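Local coordinates for protein 4-oxalmesaconate hydratase (PDB 5CGZ) that catalyses the zinc-dependent hydration of 4-carboxy-2-hydroxymuconate, the enol form of oxalomesaconate, to 4-carboxy-4-hydroxy-2-oxoadipate in bacterial gallate degradation, at residues Ala90-Arg103 with Leu129-Lys143. Numbering follows the deposited sequence. Where two conformers were deposited one is given.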
# COMPACT_ATOMS: atom_id res chain seq x y z
N ALA A 90 15.03 -24.32 3.19
CA ALA A 90 14.55 -25.38 2.31
C ALA A 90 15.30 -25.36 0.98
O ALA A 90 15.85 -24.33 0.59
CB ALA A 90 13.05 -25.23 2.07
N ASP A 91 15.33 -26.50 0.30
CA ASP A 91 15.89 -26.57 -1.05
C ASP A 91 14.88 -27.22 -2.00
O ASP A 91 13.73 -27.45 -1.61
CB ASP A 91 17.22 -27.34 -1.05
CG ASP A 91 17.10 -28.72 -0.42
OD1 ASP A 91 15.97 -29.27 -0.36
OD2 ASP A 91 18.13 -29.25 0.02
N LYS A 92 15.31 -27.49 -3.23
CA LYS A 92 14.42 -28.10 -4.22
C LYS A 92 13.80 -29.38 -3.68
O LYS A 92 12.62 -29.67 -3.93
CB LYS A 92 15.15 -28.40 -5.53
CG LYS A 92 15.35 -27.17 -6.38
CD LYS A 92 15.23 -27.50 -7.86
CE LYS A 92 16.55 -27.92 -8.46
NZ LYS A 92 16.41 -28.08 -9.94
N ASP A 93 14.57 -30.14 -2.92
CA ASP A 93 14.07 -31.40 -2.39
C ASP A 93 12.94 -31.24 -1.37
O ASP A 93 11.99 -32.03 -1.36
CB ASP A 93 15.21 -32.19 -1.77
CG ASP A 93 15.52 -33.42 -2.57
OD1 ASP A 93 16.16 -33.29 -3.64
OD2 ASP A 93 15.07 -34.52 -2.15
N THR A 94 13.05 -30.22 -0.51
CA THR A 94 11.95 -29.88 0.40
C THR A 94 10.71 -29.58 -0.41
O THR A 94 9.62 -30.07 -0.13
CB THR A 94 12.27 -28.66 1.26
OG1 THR A 94 13.62 -28.74 1.74
CG2 THR A 94 11.30 -28.56 2.44
N LEU A 95 10.90 -28.76 -1.44
CA LEU A 95 9.82 -28.34 -2.32
C LEU A 95 9.12 -29.53 -2.97
O LEU A 95 7.89 -29.63 -2.96
CB LEU A 95 10.36 -27.39 -3.39
CG LEU A 95 9.32 -26.84 -4.37
CD1 LEU A 95 8.36 -25.91 -3.65
CD2 LEU A 95 10.01 -26.12 -5.52
N PHE A 96 9.91 -30.46 -3.53
CA PHE A 96 9.34 -31.65 -4.16
C PHE A 96 8.66 -32.58 -3.14
O PHE A 96 7.61 -33.17 -3.42
CB PHE A 96 10.42 -32.40 -4.94
CG PHE A 96 10.94 -31.66 -6.15
CD1 PHE A 96 10.06 -30.95 -6.98
CD2 PHE A 96 12.29 -31.65 -6.46
CE1 PHE A 96 10.53 -30.27 -8.09
CE2 PHE A 96 12.77 -30.96 -7.57
CZ PHE A 96 11.89 -30.28 -8.39
N ARG A 97 9.25 -32.70 -1.95
CA ARG A 97 8.63 -33.43 -0.84
C ARG A 97 7.21 -32.91 -0.61
O ARG A 97 6.25 -33.67 -0.51
CB ARG A 97 9.45 -33.29 0.45
CG ARG A 97 10.55 -34.34 0.69
CD ARG A 97 10.44 -34.97 2.11
NE ARG A 97 11.22 -34.27 3.13
CZ ARG A 97 11.20 -34.56 4.44
NH1 ARG A 97 11.96 -33.86 5.27
NH2 ARG A 97 10.44 -35.54 4.93
N LEU A 98 7.09 -31.58 -0.52
CA LEU A 98 5.79 -30.97 -0.25
C LEU A 98 4.85 -31.10 -1.46
O LEU A 98 3.66 -31.33 -1.29
CB LEU A 98 5.97 -29.49 0.14
CG LEU A 98 4.73 -28.80 0.72
CD1 LEU A 98 4.12 -29.65 1.85
CD2 LEU A 98 5.09 -27.41 1.24
N ALA A 99 5.38 -30.95 -2.67
CA ALA A 99 4.56 -31.15 -3.87
C ALA A 99 3.99 -32.57 -3.90
O ALA A 99 2.85 -32.77 -4.34
CB ALA A 99 5.37 -30.88 -5.13
N ASP A 100 4.76 -33.54 -3.43
CA ASP A 100 4.27 -34.92 -3.37
C ASP A 100 3.14 -35.07 -2.34
O ASP A 100 2.21 -35.83 -2.56
CB ASP A 100 5.42 -35.89 -3.04
CG ASP A 100 6.46 -35.98 -4.16
OD1 ASP A 100 6.15 -35.57 -5.31
OD2 ASP A 100 7.58 -36.46 -3.89
N VAL A 101 3.22 -34.34 -1.23
CA VAL A 101 2.12 -34.34 -0.28
C VAL A 101 0.85 -33.82 -0.96
O VAL A 101 -0.22 -34.40 -0.81
CB VAL A 101 2.43 -33.50 0.97
CG1 VAL A 101 1.20 -33.39 1.88
CG2 VAL A 101 3.60 -34.12 1.73
N TYR A 102 0.99 -32.73 -1.72
CA TYR A 102 -0.14 -32.18 -2.47
C TYR A 102 -0.74 -33.21 -3.43
O TYR A 102 -1.96 -33.37 -3.50
CB TYR A 102 0.28 -30.95 -3.29
CG TYR A 102 0.17 -29.61 -2.59
CD1 TYR A 102 -1.02 -28.88 -2.63
CD2 TYR A 102 1.26 -29.04 -1.94
CE1 TYR A 102 -1.12 -27.62 -2.01
CE2 TYR A 102 1.18 -27.78 -1.32
CZ TYR A 102 -0.02 -27.08 -1.36
OH TYR A 102 -0.11 -25.85 -0.76
N ARG A 103 0.13 -33.89 -4.17
CA ARG A 103 -0.32 -34.87 -5.16
C ARG A 103 -1.08 -36.02 -4.47
O ARG A 103 -2.06 -36.53 -4.99
CB ARG A 103 0.86 -35.41 -5.97
CG ARG A 103 1.44 -34.43 -7.01
CD ARG A 103 0.56 -34.39 -8.24
NE ARG A 103 0.98 -33.42 -9.25
CZ ARG A 103 1.84 -33.67 -10.23
NH1 ARG A 103 2.43 -34.86 -10.33
NH2 ARG A 103 2.13 -32.71 -11.12
N LEU A 129 6.84 -22.04 0.68
CA LEU A 129 6.92 -23.46 0.35
C LEU A 129 5.55 -24.01 -0.03
O LEU A 129 5.40 -24.68 -1.05
CB LEU A 129 7.49 -24.26 1.52
CG LEU A 129 9.01 -24.25 1.62
CD1 LEU A 129 9.47 -24.82 2.95
CD2 LEU A 129 9.61 -25.03 0.45
N ALA A 130 4.56 -23.72 0.81
CA ALA A 130 3.20 -24.18 0.58
C ALA A 130 2.70 -23.71 -0.78
O ALA A 130 2.11 -24.49 -1.53
CB ALA A 130 2.27 -23.69 1.70
N GLN A 131 2.93 -22.44 -1.11
CA GLN A 131 2.41 -21.91 -2.36
C GLN A 131 3.16 -22.43 -3.57
O GLN A 131 2.54 -22.81 -4.57
CB GLN A 131 2.43 -20.38 -2.35
CG GLN A 131 1.35 -19.79 -1.46
CD GLN A 131 1.25 -18.28 -1.58
OE1 GLN A 131 1.48 -17.71 -2.65
NE2 GLN A 131 0.88 -17.63 -0.49
N GLU A 132 4.49 -22.46 -3.50
CA GLU A 132 5.24 -22.90 -4.66
C GLU A 132 5.04 -24.41 -4.88
O GLU A 132 4.89 -24.85 -6.03
CB GLU A 132 6.74 -22.57 -4.54
CG GLU A 132 7.44 -22.77 -5.91
CD GLU A 132 8.90 -22.36 -5.93
OE1 GLU A 132 9.49 -22.18 -4.85
OE2 GLU A 132 9.46 -22.23 -7.05
N ALA A 133 5.00 -25.20 -3.80
CA ALA A 133 4.76 -26.65 -3.95
C ALA A 133 3.40 -26.92 -4.60
O ALA A 133 3.25 -27.84 -5.41
CB ALA A 133 4.86 -27.35 -2.60
N ARG A 134 2.41 -26.11 -4.23
CA ARG A 134 1.09 -26.20 -4.83
C ARG A 134 1.15 -26.02 -6.35
O ARG A 134 0.51 -26.76 -7.11
CB ARG A 134 0.18 -25.14 -4.20
CG ARG A 134 -1.23 -25.05 -4.76
CD ARG A 134 -1.98 -23.98 -3.95
NE ARG A 134 -3.24 -23.54 -4.55
CZ ARG A 134 -3.34 -22.71 -5.59
NH1 ARG A 134 -2.25 -22.22 -6.19
NH2 ARG A 134 -4.54 -22.37 -6.03
N ILE A 135 1.92 -25.02 -6.79
CA ILE A 135 2.04 -24.75 -8.22
C ILE A 135 2.82 -25.87 -8.93
O ILE A 135 2.44 -26.29 -10.03
CB ILE A 135 2.72 -23.39 -8.47
CG1 ILE A 135 1.82 -22.25 -7.96
CG2 ILE A 135 3.04 -23.21 -9.95
CD1 ILE A 135 2.52 -20.91 -7.83
N ILE A 136 3.90 -26.36 -8.32
CA ILE A 136 4.63 -27.50 -8.89
C ILE A 136 3.67 -28.67 -9.11
O ILE A 136 3.69 -29.32 -10.16
CB ILE A 136 5.80 -27.96 -7.99
CG1 ILE A 136 6.79 -26.82 -7.75
CG2 ILE A 136 6.51 -29.20 -8.61
CD1 ILE A 136 7.31 -26.17 -9.01
N ALA A 137 2.82 -28.92 -8.11
CA ALA A 137 1.87 -30.04 -8.16
C ALA A 137 0.79 -29.85 -9.24
O ALA A 137 0.11 -30.81 -9.63
CB ALA A 137 1.24 -30.24 -6.80
N GLN A 138 0.63 -28.61 -9.71
CA GLN A 138 -0.27 -28.33 -10.83
C GLN A 138 0.33 -28.70 -12.19
O GLN A 138 -0.40 -28.82 -13.18
CB GLN A 138 -0.64 -26.85 -10.85
CG GLN A 138 -1.49 -26.35 -9.69
CD GLN A 138 -1.70 -24.84 -9.76
OE1 GLN A 138 -0.84 -24.12 -10.27
NE2 GLN A 138 -2.85 -24.36 -9.27
N ALA A 139 1.65 -28.85 -12.26
CA ALA A 139 2.34 -28.94 -13.55
C ALA A 139 2.28 -30.35 -14.14
O ALA A 139 2.72 -31.31 -13.52
CB ALA A 139 3.78 -28.50 -13.42
N GLU A 140 1.74 -30.46 -15.35
CA GLU A 140 1.60 -31.76 -15.99
C GLU A 140 2.99 -32.31 -16.37
O GLU A 140 3.14 -33.48 -16.68
CB GLU A 140 0.67 -31.66 -17.21
CG GLU A 140 -0.80 -31.49 -16.77
CD GLU A 140 -1.78 -31.35 -17.92
OE1 GLU A 140 -2.69 -30.49 -17.81
OE2 GLU A 140 -1.67 -32.09 -18.92
N GLY A 141 4.00 -31.45 -16.30
CA GLY A 141 5.37 -31.86 -16.55
C GLY A 141 6.10 -32.30 -15.29
O GLY A 141 7.25 -32.75 -15.35
N TYR A 142 5.45 -32.15 -14.14
CA TYR A 142 6.03 -32.66 -12.90
C TYR A 142 5.49 -34.06 -12.65
O TYR A 142 4.28 -34.22 -12.45
CB TYR A 142 5.72 -31.75 -11.70
CG TYR A 142 6.22 -32.33 -10.40
CD1 TYR A 142 7.59 -32.43 -10.15
CD2 TYR A 142 5.34 -32.82 -9.44
CE1 TYR A 142 8.07 -32.98 -8.97
CE2 TYR A 142 5.80 -33.36 -8.25
CZ TYR A 142 7.17 -33.44 -8.02
OH TYR A 142 7.66 -33.98 -6.84
N LYS A 143 6.38 -35.05 -12.64
CA LYS A 143 6.01 -36.46 -12.55
C LYS A 143 4.83 -36.76 -13.47
O LYS A 143 3.74 -37.08 -13.01
CB LYS A 143 5.67 -36.84 -11.10
CG LYS A 143 6.87 -36.70 -10.16
CD LYS A 143 6.66 -37.37 -8.80
CE LYS A 143 7.93 -37.24 -7.95
NZ LYS A 143 7.85 -38.00 -6.65
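Ala133 and Ala99 mark the place where helix 92-103 meets helix 129-138, their CA atoms 4.5 Å apart and the axes crossing at -64°. The packing is close here, knobs-into-holes in kind: the methyl of Ala133 fits among Leu95, Leu98, Ala99 and Tyr102, while Leu95, its CG anti to the backbone N (chi1 -178°), sets its side chain among Leu129, Glu132, Ala133 and Ile136, CD1 against Ala133 and CD2 against Ile136 CG1. The third knob, Tyr102, lays its ring flat over the backbone of helix 129-138, with Arg134 CA 3.7 Å from the ring centroid in a CH-pi contact, and its hydroxyl gives a weak bond to Ala130 O. Tyr102 and Ala130 rest on Leu5 and Val7 of strand 3-8, an inner parallel strand of the Rossmann-like sheet.

After helix 129-138, the type I turn from Ala139 to Tyr142 folds the chain back against helix 92-103. Arg103, bent at chi2 (-78°), presents its guanidinium edge to two carbonyls: NE and NH2 hold Ala137 O, NE at 2.8 Å, while NH1 and NH2 converge on Tyr142 O, each at 2.9 Å. Tyr142 CD2 sits over one face near the rim, the ring steeply tilted to the guanidinium, and Glu146 forms a salt bridge with NH1. The Tyr142 ring runs nearly parallel to that of Phe96 but slid aside, and its OH donates to Asp100 OD1 (2.7 Å) from above the carboxylate plane.

The outer side is looser: exposed Lys143 stretches back to a salt bridge with Asp100, NZ to OD2 3.2 Å, through weak bonds. The small alanines are consistent with the 8.1 Å approach of the helix axes, whereas buried Arg103 satisfies the carbonyls of Ala137 and Tyr142, its positive charge probably balanced by Glu146.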